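Local coordinates for structural protein VP1 (Trichodysplasia spinulosa-associated polyomavirus, PDB 4U60) that forms the pentameric building block of the polyomavirus capsid and binds sialylated glycans such as the GM1 oligosaccharide, at residues C[27-32]-C[267-272]; C[90-95]-C[271-276]; C[141-146]-C[190-195]. One frame throughout, in Å; residues are numbered along the deposited sequence. Where two conformers were deposited one is given.

Contacts 1 and 2 are consecutive pairings of one long strand, 260-279, in the jelly-roll sheet: contact 1 gives it strand 12-29 as a neighbour, contact 2 strand 86-99. Their centres are about 16 Å apart, they share Ile271 and Leu272, and they touch where Phe269 CD2 packs on Val95 CG2 at 4.1 Å. Contact 3 belongs to a separate three-stranded sheet and is nested within the chain loop closed by either of the others; its nearest atoms stay about 12 Å from contact 1 and about 15 Å from contact 2. In contact 3 the side chain of Thr146 is about 12 Å from a bound sialic acid.

Contact 1: residues C[27-32]-C[267-272]; sequences LYLNTR and RYFNIL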
loop_
_atom_site.group_PDB
_atom_site.type_symbol
_atom_site.label_atom_id
_atom_site.label_comp_id
_atom_site.label_asym_id
_atom_site.label_seq_id
_atom_site.Cartn_x
_atom_site.Cartn_y
_atom_site.Cartn_z
ATOM N N LEU C 27 3.441 29.137 10.741
ATOM C CA LEU C 27 2.077 29.589 10.491
ATOM C C LEU C 27 1.162 28.409 10.334
ATOM O O LEU C 27 1.611 27.276 10.194
ATOM C CB LEU C 27 2.001 30.445 9.233
ATOM C CG LEU C 27 2.140 29.686 7.915
ATOM C CD1 LEU C 27 1.337 30.309 6.783
ATOM C CD2 LEU C 27 3.615 29.620 7.525
ATOM N N TYR C 28 -0.134 28.680 10.371
ATOM C CA TYR C 28 -1.130 27.694 9.964
ATOM C C TYR C 28 -2.082 28.363 8.989
ATOM O O TYR C 28 -2.221 29.608 8.971
ATOM C CB TYR C 28 -1.889 27.108 11.182
ATOM C CG TYR C 28 -2.690 28.152 11.940
ATOM C CD1 TYR C 28 -3.999 28.462 11.572
ATOM C CD2 TYR C 28 -2.121 28.868 12.975
ATOM C CE1 TYR C 28 -4.720 29.450 12.242
ATOM C CE2 TYR C 28 -2.826 29.862 13.647
ATOM C CZ TYR C 28 -4.130 30.154 13.267
ATOM O OH TYR C 28 -4.817 31.146 13.945
ATOM N N LEU C 29 -2.716 27.542 8.162
ATOM C CA LEU C 29 -3.783 27.990 7.290
ATOM C C LEU C 29 -5.038 27.177 7.563
ATOM O O LEU C 29 -5.013 25.950 7.519
ATOM C CB LEU C 29 -3.384 27.841 5.820
ATOM C CG LEU C 29 -2.238 28.755 5.368
ATOM C CD1 LEU C 29 -1.813 28.369 3.962
ATOM C CD2 LEU C 29 -2.626 30.228 5.434
ATOM N N ASN C 30 -6.129 27.884 7.847
ATOM C CA ASN C 30 -7.414 27.233 7.963
ATOM C C ASN C 30 -7.989 26.887 6.600
ATOM O O ASN C 30 -7.700 27.522 5.584
ATOM C CB ASN C 30 -8.395 28.064 8.789
ATOM C CG ASN C 30 -8.256 27.803 10.276
ATOM O OD1 ASN C 30 -8.317 26.654 10.720
ATOM N ND2 ASN C 30 -8.037 28.844 11.042
ATOM N N THR C 31 -8.815 25.847 6.614
ATOM C CA THR C 31 -9.366 25.276 5.403
ATOM C C THR C 31 -10.412 26.200 4.770
ATOM O O THR C 31 -11.075 27.009 5.481
ATOM C CB THR C 31 -9.971 23.892 5.697
ATOM O OG1 THR C 31 -10.124 23.159 4.486
ATOM C CG2 THR C 31 -11.310 23.992 6.382
ATOM N N ARG C 32 -10.536 26.108 3.443
ATOM C CA ARG C 32 -11.483 26.913 2.674
ATOM C C ARG C 32 -12.387 25.999 1.844
ATOM O O ARG C 32 -12.277 25.878 0.626
ATOM C CB ARG C 32 -10.751 27.936 1.811
ATOM C CG ARG C 32 -9.828 28.858 2.612
ATOM C CD ARG C 32 -10.622 29.742 3.538
ATOM N NE ARG C 32 -9.828 30.616 4.400
ATOM C CZ ARG C 32 -9.876 30.623 5.725
ATOM N NH1 ARG C 32 -10.623 29.755 6.407
ATOM N NH2 ARG C 32 -9.161 31.534 6.396
ATOM N N ARG C 267 -3.727 23.172 8.063
ATOM C CA ARG C 267 -2.368 22.696 7.913
ATOM C C ARG C 267 -1.424 23.678 8.595
ATOM O O ARG C 267 -1.575 24.907 8.478
ATOM C CB ARG C 267 -2.016 22.573 6.435
ATOM C CG ARG C 267 -0.607 22.068 6.177
ATOM C CD ARG C 267 -0.408 21.806 4.689
ATOM N NE ARG C 267 -1.012 20.550 4.227
ATOM C CZ ARG C 267 -0.394 19.369 4.189
ATOM N NH1 ARG C 267 0.861 19.232 4.626
ATOM N NH2 ARG C 267 -1.019 18.301 3.717
ATOM N N TYR C 268 -0.444 23.104 9.280
ATOM C CA TYR C 268 0.612 23.831 9.959
ATOM C C TYR C 268 1.901 23.765 9.161
ATOM O O TYR C 268 2.170 22.766 8.499
ATOM C CB TYR C 268 0.826 23.176 11.320
ATOM C CG TYR C 268 2.094 23.605 12.013
ATOM C CD1 TYR C 268 2.118 24.746 12.806
ATOM C CD2 TYR C 268 3.265 22.869 11.878
ATOM C CE1 TYR C 268 3.290 25.155 13.457
ATOM C CE2 TYR C 268 4.432 23.259 12.523
ATOM C CZ TYR C 268 4.435 24.394 13.318
ATOM O OH TYR C 268 5.587 24.780 13.969
ATOM N N PHE C 269 2.703 24.823 9.240
ATOM C CA PHE C 269 3.990 24.898 8.568
ATOM C C PHE C 269 5.047 25.503 9.473
ATOM O O PHE C 269 4.791 26.497 10.144
ATOM C CB PHE C 269 3.928 25.804 7.328
ATOM C CG PHE C 269 2.873 25.446 6.322
ATOM C CD1 PHE C 269 1.571 25.906 6.479
ATOM C CD2 PHE C 269 3.195 24.723 5.170
ATOM C CE1 PHE C 269 0.601 25.643 5.529
ATOM C CE2 PHE C 269 2.203 24.439 4.231
ATOM C CZ PHE C 269 0.918 24.905 4.436
ATOM N N ASN C 270 6.237 24.923 9.434
ATOM C CA ASN C 270 7.423 25.513 10.045
ATOM C C ASN C 270 8.516 25.487 8.993
ATOM O O ASN C 270 9.009 24.424 8.623
ATOM C CB ASN C 270 7.847 24.749 11.307
ATOM C CG ASN C 270 8.997 25.425 12.048
ATOM O OD1 ASN C 270 8.805 26.031 13.104
ATOM N ND2 ASN C 270 10.196 25.324 11.497
ATOM N N ILE C 271 8.868 26.665 8.502
ATOM C CA ILE C 271 9.774 26.803 7.376
ATOM C C ILE C 271 11.087 27.436 7.828
ATOM O O ILE C 271 11.096 28.475 8.488
ATOM C CB ILE C 271 9.121 27.654 6.264
ATOM C CG1 ILE C 271 7.838 26.971 5.787
ATOM C CG2 ILE C 271 10.099 27.881 5.130
ATOM C CD1 ILE C 271 6.866 27.874 5.081
ATOM N N LEU C 272 12.184 26.781 7.483
ATOM C CA LEU C 272 13.524 27.268 7.776
ATOM C C LEU C 272 14.043 28.011 6.570
ATOM O O LEU C 272 13.977 27.484 5.467
ATOM C CB LEU C 272 14.434 26.085 8.091
ATOM C CG LEU C 272 15.883 26.424 8.402
ATOM C CD1 LEU C 272 15.973 27.085 9.762
ATOM C CD2 LEU C 272 16.748 25.170 8.345
#
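Leu27 lays its CD2 methyl against the base of the Phe269 side chain, CD2 to CB 3.8 Å, the two side chains crossing obliquely. A chi1 of 73° places CG of Leu27 between the backbone N and the carbonyl carbon, where it lies 4.1 Å from Phe269 CD1. Leu27 CD2 also comes within 4.4 Å of Ile271 CD1. Two residues further along the strand, Leu29 brings CD1 to within 4.0 Å of Phe269 CE1, so the two leucines meet different parts of one phenylalanine. Leu27, Leu29, Arg267 and Phe269 share a face of the sheet, where Leu27 and Leu29 also touch strand 69-74 and Phe269 reaches Val244. Tyr28 and Tyr268 are on the opposite face, a non-hydrogen-bonded pair with CA atoms 4.2 Å apart. Their rings do not stack: the Tyr28 ring swings clear of segment 267-272, and its side chain packs on Pro174 of the second subunit, while Tyr268 OH bonds to Glu26 and its side chain packs on Pro195 of that subunit.

The backbones run antiparallel, at 152° between their directions. Leu27 and Phe269 exchange two hydrogen bonds, Leu27 N to Phe269 O 3.0 Å and Phe269 N to Leu27 O 2.8 Å, and Leu29 and Arg267 do the same. Between these pairs Tyr28 CA approaches Arg267 O at 3.2 Å, a CH...O contact. The guanidinium of Arg267 turns from strand 27-29 to a salt bridge with Asp248 and a bond to Thr97. Main-chain hydrogen bonds therefore set the register, with leucine and phenylalanine packing on the face that also carries Arg267 and, on the other, tyrosines that pack on prolines of the second subunit.

Contact 2: residues C[90-95]-C[271-276]; sequences WEAVSV and ILLRKR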
loop_
_atom_site.group_PDB
_atom_site.type_symbol
_atom_site.label_atom_id
_atom_site.label_comp_id
_atom_site.label_asym_id
_atom_site.label_seq_id
_atom_site.Cartn_x
_atom_site.Cartn_y
_atom_site.Cartn_z
ATOM N N TRP C 90 16.102 35.799 1.109
ATOM C CA TRP C 90 15.789 34.639 1.951
ATOM C C TRP C 90 15.561 33.451 1.043
ATOM O O TRP C 90 14.821 33.539 0.063
ATOM C CB TRP C 90 14.548 34.875 2.810
ATOM C CG TRP C 90 14.778 35.853 3.910
ATOM C CD1 TRP C 90 14.291 37.119 4.001
ATOM C CD2 TRP C 90 15.586 35.647 5.075
ATOM N NE1 TRP C 90 14.739 37.720 5.168
ATOM C CE2 TRP C 90 15.532 36.827 5.838
ATOM C CE3 TRP C 90 16.333 34.564 5.554
ATOM C CZ2 TRP C 90 16.204 36.962 7.064
ATOM C CZ3 TRP C 90 16.992 34.694 6.763
ATOM C CH2 TRP C 90 16.931 35.889 7.502
ATOM N N GLU C 91 16.215 32.341 1.374
ATOM C CA GLU C 91 16.083 31.095 0.626
ATOM C C GLU C 91 15.405 30.083 1.544
ATOM O O GLU C 91 15.885 29.843 2.635
ATOM C CB GLU C 91 17.476 30.606 0.267
ATOM C CG GLU C 91 17.542 29.294 -0.486
ATOM C CD GLU C 91 18.963 28.815 -0.675
ATOM O OE1 GLU C 91 19.901 29.486 -0.182
ATOM O OE2 GLU C 91 19.152 27.762 -1.328
ATOM N N ALA C 92 14.281 29.523 1.100
ATOM C CA ALA C 92 13.562 28.517 1.880
ATOM C C ALA C 92 14.280 27.175 1.732
ATOM O O ALA C 92 14.413 26.665 0.645
ATOM C CB ALA C 92 12.126 28.407 1.398
ATOM N N VAL C 93 14.750 26.632 2.851
ATOM C CA VAL C 93 15.606 25.447 2.859
ATOM C C VAL C 93 14.784 24.168 3.079
ATOM O O VAL C 93 15.037 23.156 2.454
ATOM C CB VAL C 93 16.632 25.542 4.000
ATOM C CG1 VAL C 93 17.485 24.281 4.074
ATOM C CG2 VAL C 93 17.512 26.779 3.843
ATOM N N SER C 94 13.819 24.246 3.977
ATOM C CA SER C 94 13.038 23.074 4.373
ATOM C C SER C 94 11.754 23.491 5.040
ATOM O O SER C 94 11.631 24.618 5.533
ATOM C CB SER C 94 13.863 22.200 5.344
ATOM O OG SER C 94 14.194 22.897 6.538
ATOM N N VAL C 95 10.808 22.549 5.090
ATOM C CA VAL C 95 9.533 22.774 5.766
ATOM C C VAL C 95 9.138 21.521 6.531
ATOM O O VAL C 95 9.309 20.406 6.026
ATOM C CB VAL C 95 8.413 23.192 4.793
ATOM C CG1 VAL C 95 8.208 22.155 3.683
ATOM C CG2 VAL C 95 7.117 23.465 5.548
ATOM N N ILE C 271 8.868 26.665 8.502
ATOM C CA ILE C 271 9.774 26.803 7.376
ATOM C C ILE C 271 11.087 27.436 7.828
ATOM O O ILE C 271 11.096 28.475 8.488
ATOM C CB ILE C 271 9.121 27.654 6.264
ATOM C CG1 ILE C 271 7.838 26.971 5.787
ATOM C CG2 ILE C 271 10.099 27.881 5.130
ATOM C CD1 ILE C 271 6.866 27.874 5.081
ATOM N N LEU C 272 12.184 26.781 7.483
ATOM C CA LEU C 272 13.524 27.268 7.776
ATOM C C LEU C 272 14.043 28.011 6.570
ATOM O O LEU C 272 13.977 27.484 5.467
ATOM C CB LEU C 272 14.434 26.085 8.091
ATOM C CG LEU C 272 15.883 26.424 8.402
ATOM C CD1 LEU C 272 15.973 27.085 9.762
ATOM C CD2 LEU C 272 16.748 25.170 8.345
ATOM N N LEU C 273 14.555 29.228 6.779
ATOM C CA LEU C 273 15.123 30.035 5.685
ATOM C C LEU C 273 16.507 30.513 6.036
ATOM O O LEU C 273 16.849 30.666 7.221
ATOM C CB LEU C 273 14.260 31.252 5.352
ATOM C CG LEU C 273 12.814 30.926 4.980
ATOM C CD1 LEU C 273 11.921 31.199 6.180
ATOM C CD2 LEU C 273 12.331 31.731 3.797
ATOM N N ARG C 274 17.298 30.765 4.998
ATOM C CA ARG C 274 18.664 31.195 5.156
ATOM C C ARG C 274 18.953 32.324 4.187
ATOM O O ARG C 274 18.292 32.459 3.157
ATOM C CB ARG C 274 19.639 30.036 4.928
ATOM C CG ARG C 274 19.715 29.532 3.495
ATOM C CD ARG C 274 20.640 28.340 3.369
ATOM N NE ARG C 274 20.601 27.755 2.031
ATOM C CZ ARG C 274 21.084 26.546 1.707
ATOM N NH1 ARG C 274 21.655 25.773 2.615
ATOM N NH2 ARG C 274 21.005 26.107 0.463
ATOM N N LYS C 275 19.949 33.131 4.522
ATOM C CA LYS C 275 20.323 34.242 3.669
ATOM C C LYS C 275 21.199 33.777 2.520
ATOM O O LYS C 275 22.207 33.101 2.734
ATOM C CB LYS C 275 21.066 35.316 4.458
ATOM C CG LYS C 275 20.179 36.130 5.375
ATOM C CD LYS C 275 20.985 37.195 6.108
ATOM C CE LYS C 275 20.149 37.851 7.198
ATOM N NZ LYS C 275 20.954 38.807 8.006
ATOM N N ARG C 276 20.808 34.181 1.313
ATOM C CA ARG C 276 21.530 33.863 0.086
ATOM C C ARG C 276 21.883 35.145 -0.681
ATOM O O ARG C 276 21.023 35.981 -0.955
ATOM C CB ARG C 276 20.668 32.975 -0.803
ATOM C CG ARG C 276 21.228 32.720 -2.200
ATOM C CD ARG C 276 22.368 31.717 -2.189
ATOM N NE ARG C 276 21.862 30.351 -2.073
ATOM C CZ ARG C 276 22.484 29.251 -2.507
ATOM N NH1 ARG C 276 23.676 29.323 -3.090
ATOM N NH2 ARG C 276 21.893 28.066 -2.361
#
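Glu91 CG is anti to the backbone N (chi1 178°) and its chain continues extended, carrying the carboxylate between two arginines. Arg274 starts with CG between the backbone N and the carbonyl carbon (chi1 69°) and runs out straight beside Glu91, whereas Arg276 bends at chi2 and chi3 to come in obliquely. Each guanidinium grips side-on. NE of Arg274 and NE of Arg276 both lie 2.9 Å from Glu91 OE1, arriving from opposite faces of the carboxylate plane. Their NH2 groups divide OE2 in the same way, the bond from Arg276 NH2 to Glu91 OE2 being 2.9 Å long and nearly straight at 172°. Four charged bonds, joined by Gly234 N at OE2, fix the carboxylate's rotation and probably stabilise its negative charge. Val93 CG2 lies over one face of the Arg274 guanidinium and touches Arg274 CD at 3.5 Å.

On the other face of the sheet, Lys275 lies alongside Trp90 and sets CG over its six-membered ring, 4.0 Å from the centroid, as a CH-pi contact; Trp90 NE1 bonds to Pro76 O. Farther along, Val95 CG2 meets Ile271 CG1 at 3.6 Å. The strands are antiparallel with a classic beta bulge, Val93 and Ser94 both facing Leu272: Val93 N donates to Leu272 O and Leu272 N to Ser94 O.

Strand 12-29 pairs with 260-279 on the side away from 86-99 and is touched by Trp90, Leu272, Arg274 and Arg276, while Ile271 packs on strands 241-254 and 129-136, within the jelly-roll core.

Contact 3: residues C[141-146]-C[190-195]; sequences ELQFLT and CWCPDP
Strands 141-144 and 191-193 run antiparallel at 132°, tied by Gln143 N to Cys192 O (2.8 Å) and the return bond from Cys192 N to Gln143 O, with Asp194 N to Glu141 O and Leu145 N to Cys190 O at the ends. Trp191 is sandwiched: Leu142 CD1 lies above one face near the rim, and Phe144 meets the opposite face with its edge, a T-shaped pair with planes at 76° and centroids 5.1 Å apart. Phe144 CB touches Trp191 CZ3 at 3.5 Å. Phe144 CE1 also reaches Cys190, 3.4 Å from CB and 3.6 Å from SG. Two waters serve Asp194, one donating to its OD2 and to Leu142 O, the other to its OD1 and to Gln143 OE1; Lys177 and Ser196 are further partners of this carboxylate.

Strand 141-144 is the central strand of this small sheet, with strand 177-179 on its other flank. Phe186 adds another edge-to-face ring to Trp191, strand 201-208 packs on Pro193 through Tyr203, and the third subunit touches Leu145, Cys192 and Pro193.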
loop_
_atom_site.group_PDB
_atom_site.type_symbol
_atom_site.label_atom_id
_atom_site.label_comp_id
_atom_site.label_asym_id
_atom_site.label_seq_id
_atom_site.Cartn_x
_atom_site.Cartn_y
_atom_site.Cartn_z
ATOM N N GLU C 141 1.930 29.502 -9.419
ATOM C CA GLU C 141 1.462 29.740 -10.768
ATOM C C GLU C 141 0.492 28.623 -11.133
ATOM O O GLU C 141 0.770 27.459 -10.901
ATOM C CB GLU C 141 2.644 29.857 -11.727
ATOM C CG GLU C 141 3.379 31.171 -11.511
ATOM C CD GLU C 141 4.811 31.194 -12.021
ATOM O OE1 GLU C 141 5.594 30.288 -11.663
ATOM O OE2 GLU C 141 5.162 32.181 -12.730
ATOM N N LEU C 142 -0.656 29.019 -11.672
ATOM C CA LEU C 142 -1.786 28.113 -11.891
ATOM C C LEU C 142 -2.090 27.919 -13.373
ATOM O O LEU C 142 -1.906 28.840 -14.191
ATOM C CB LEU C 142 -3.046 28.665 -11.228
ATOM C CG LEU C 142 -3.002 28.876 -9.711
ATOM C CD1 LEU C 142 -4.255 29.607 -9.248
ATOM C CD2 LEU C 142 -2.831 27.554 -8.972
ATOM N N GLN C 143 -2.601 26.732 -13.667
ATOM C CA GLN C 143 -3.131 26.339 -14.978
ATOM C C GLN C 143 -4.605 26.029 -14.789
ATOM O O GLN C 143 -4.989 25.342 -13.848
ATOM C CB GLN C 143 -2.399 25.107 -15.509
ATOM C CG GLN C 143 -3.018 24.454 -16.742
ATOM C CD GLN C 143 -2.951 25.339 -17.964
ATOM O OE1 GLN C 143 -1.891 25.879 -18.307
ATOM N NE2 GLN C 143 -4.085 25.529 -18.612
ATOM N N PHE C 144 -5.451 26.562 -15.655
ATOM C CA PHE C 144 -6.869 26.208 -15.649
ATOM C C PHE C 144 -7.053 24.850 -16.321
ATOM O O PHE C 144 -6.539 24.602 -17.419
ATOM C CB PHE C 144 -7.661 27.272 -16.409
ATOM C CG PHE C 144 -9.153 27.148 -16.289
ATOM C CD1 PHE C 144 -9.810 27.614 -15.178
ATOM C CD2 PHE C 144 -9.897 26.565 -17.305
ATOM C CE1 PHE C 144 -11.188 27.531 -15.061
ATOM C CE2 PHE C 144 -11.277 26.474 -17.199
ATOM C CZ PHE C 144 -11.909 26.915 -16.070
ATOM N N LEU C 145 -7.816 23.973 -15.679
ATOM C CA LEU C 145 -8.233 22.704 -16.299
ATOM C C LEU C 145 -9.440 22.194 -15.555
ATOM O O LEU C 145 -9.421 22.124 -14.326
ATOM C CB LEU C 145 -7.106 21.667 -16.303
ATOM C CG LEU C 145 -7.375 20.414 -17.140
ATOM C CD1 LEU C 145 -6.084 19.798 -17.646
ATOM C CD2 LEU C 145 -8.201 19.380 -16.412
ATOM N N THR C 146 -10.505 21.871 -16.286
ATOM C CA THR C 146 -11.781 21.529 -15.681
ATOM C C THR C 146 -12.388 20.269 -16.277
ATOM O O THR C 146 -12.154 19.923 -17.443
ATOM C CB THR C 146 -12.812 22.676 -15.833
ATOM O OG1 THR C 146 -14.061 22.297 -15.235
ATOM C CG2 THR C 146 -13.029 23.056 -17.301
ATOM N N CYS C 190 -10.934 23.703 -10.793
ATOM C CA CYS C 190 -10.580 24.246 -12.116
ATOM C C CYS C 190 -9.202 24.861 -12.212
ATOM O O CYS C 190 -8.801 25.261 -13.304
ATOM C CB CYS C 190 -11.656 25.206 -12.609
ATOM S SG CYS C 190 -11.888 26.674 -11.595
ATOM N N TRP C 191 -8.479 24.925 -11.098
ATOM C CA TRP C 191 -7.115 25.450 -11.105
ATOM C C TRP C 191 -6.172 24.441 -10.483
ATOM O O TRP C 191 -6.430 23.952 -9.386
ATOM C CB TRP C 191 -6.982 26.737 -10.290
ATOM C CG TRP C 191 -7.755 27.929 -10.807
ATOM C CD1 TRP C 191 -8.834 28.530 -10.210
ATOM C CD2 TRP C 191 -7.477 28.702 -11.994
ATOM N NE1 TRP C 191 -9.265 29.595 -10.964
ATOM C CE2 TRP C 191 -8.431 29.739 -12.048
ATOM C CE3 TRP C 191 -6.517 28.615 -13.003
ATOM C CZ2 TRP C 191 -8.452 30.679 -13.080
ATOM C CZ3 TRP C 191 -6.530 29.531 -14.025
ATOM C CH2 TRP C 191 -7.496 30.563 -14.055
ATOM N N CYS C 192 -5.044 24.213 -11.154
ATOM C CA CYS C 192 -4.012 23.309 -10.664
ATOM C C CYS C 192 -2.637 23.991 -10.824
ATOM O O CYS C 192 -2.506 25.024 -11.494
ATOM C CB CYS C 192 -4.048 22.004 -11.472
ATOM S SG CYS C 192 -3.769 22.171 -13.255
ATOM N N PRO C 193 -1.596 23.421 -10.221
ATOM C CA PRO C 193 -0.287 24.024 -10.462
ATOM C C PRO C 193 0.102 23.956 -11.927
ATOM O O PRO C 193 -0.144 22.940 -12.595
ATOM C CB PRO C 193 0.657 23.178 -9.578
ATOM C CG PRO C 193 -0.224 22.648 -8.519
ATOM C CD PRO C 193 -1.531 22.351 -9.216
ATOM N N ASP C 194 0.717 25.021 -12.429
ATOM C CA ASP C 194 1.214 25.058 -13.807
ATOM C C ASP C 194 2.606 24.437 -13.832
ATOM O O ASP C 194 3.582 25.048 -13.370
ATOM C CB ASP C 194 1.272 26.507 -14.279
ATOM C CG ASP C 194 1.804 26.665 -15.686
ATOM O OD1 ASP C 194 2.220 25.678 -16.322
ATOM O OD2 ASP C 194 1.860 27.824 -16.153
ATOM N N PRO C 195 2.734 23.224 -14.391
ATOM C CA PRO C 195 4.017 22.546 -14.336
ATOM C C PRO C 195 5.059 23.141 -15.267
ATOM O O PRO C 195 6.236 22.794 -15.157
ATOM C CB PRO C 195 3.659 21.123 -14.801
ATOM C CG PRO C 195 2.554 21.350 -15.802
ATOM C CD PRO C 195 1.724 22.423 -15.125
HETATM O O HOH W 1 0.703 29.910 -14.615
HETATM O O HOH W 2 0.476 24.415 -18.175
#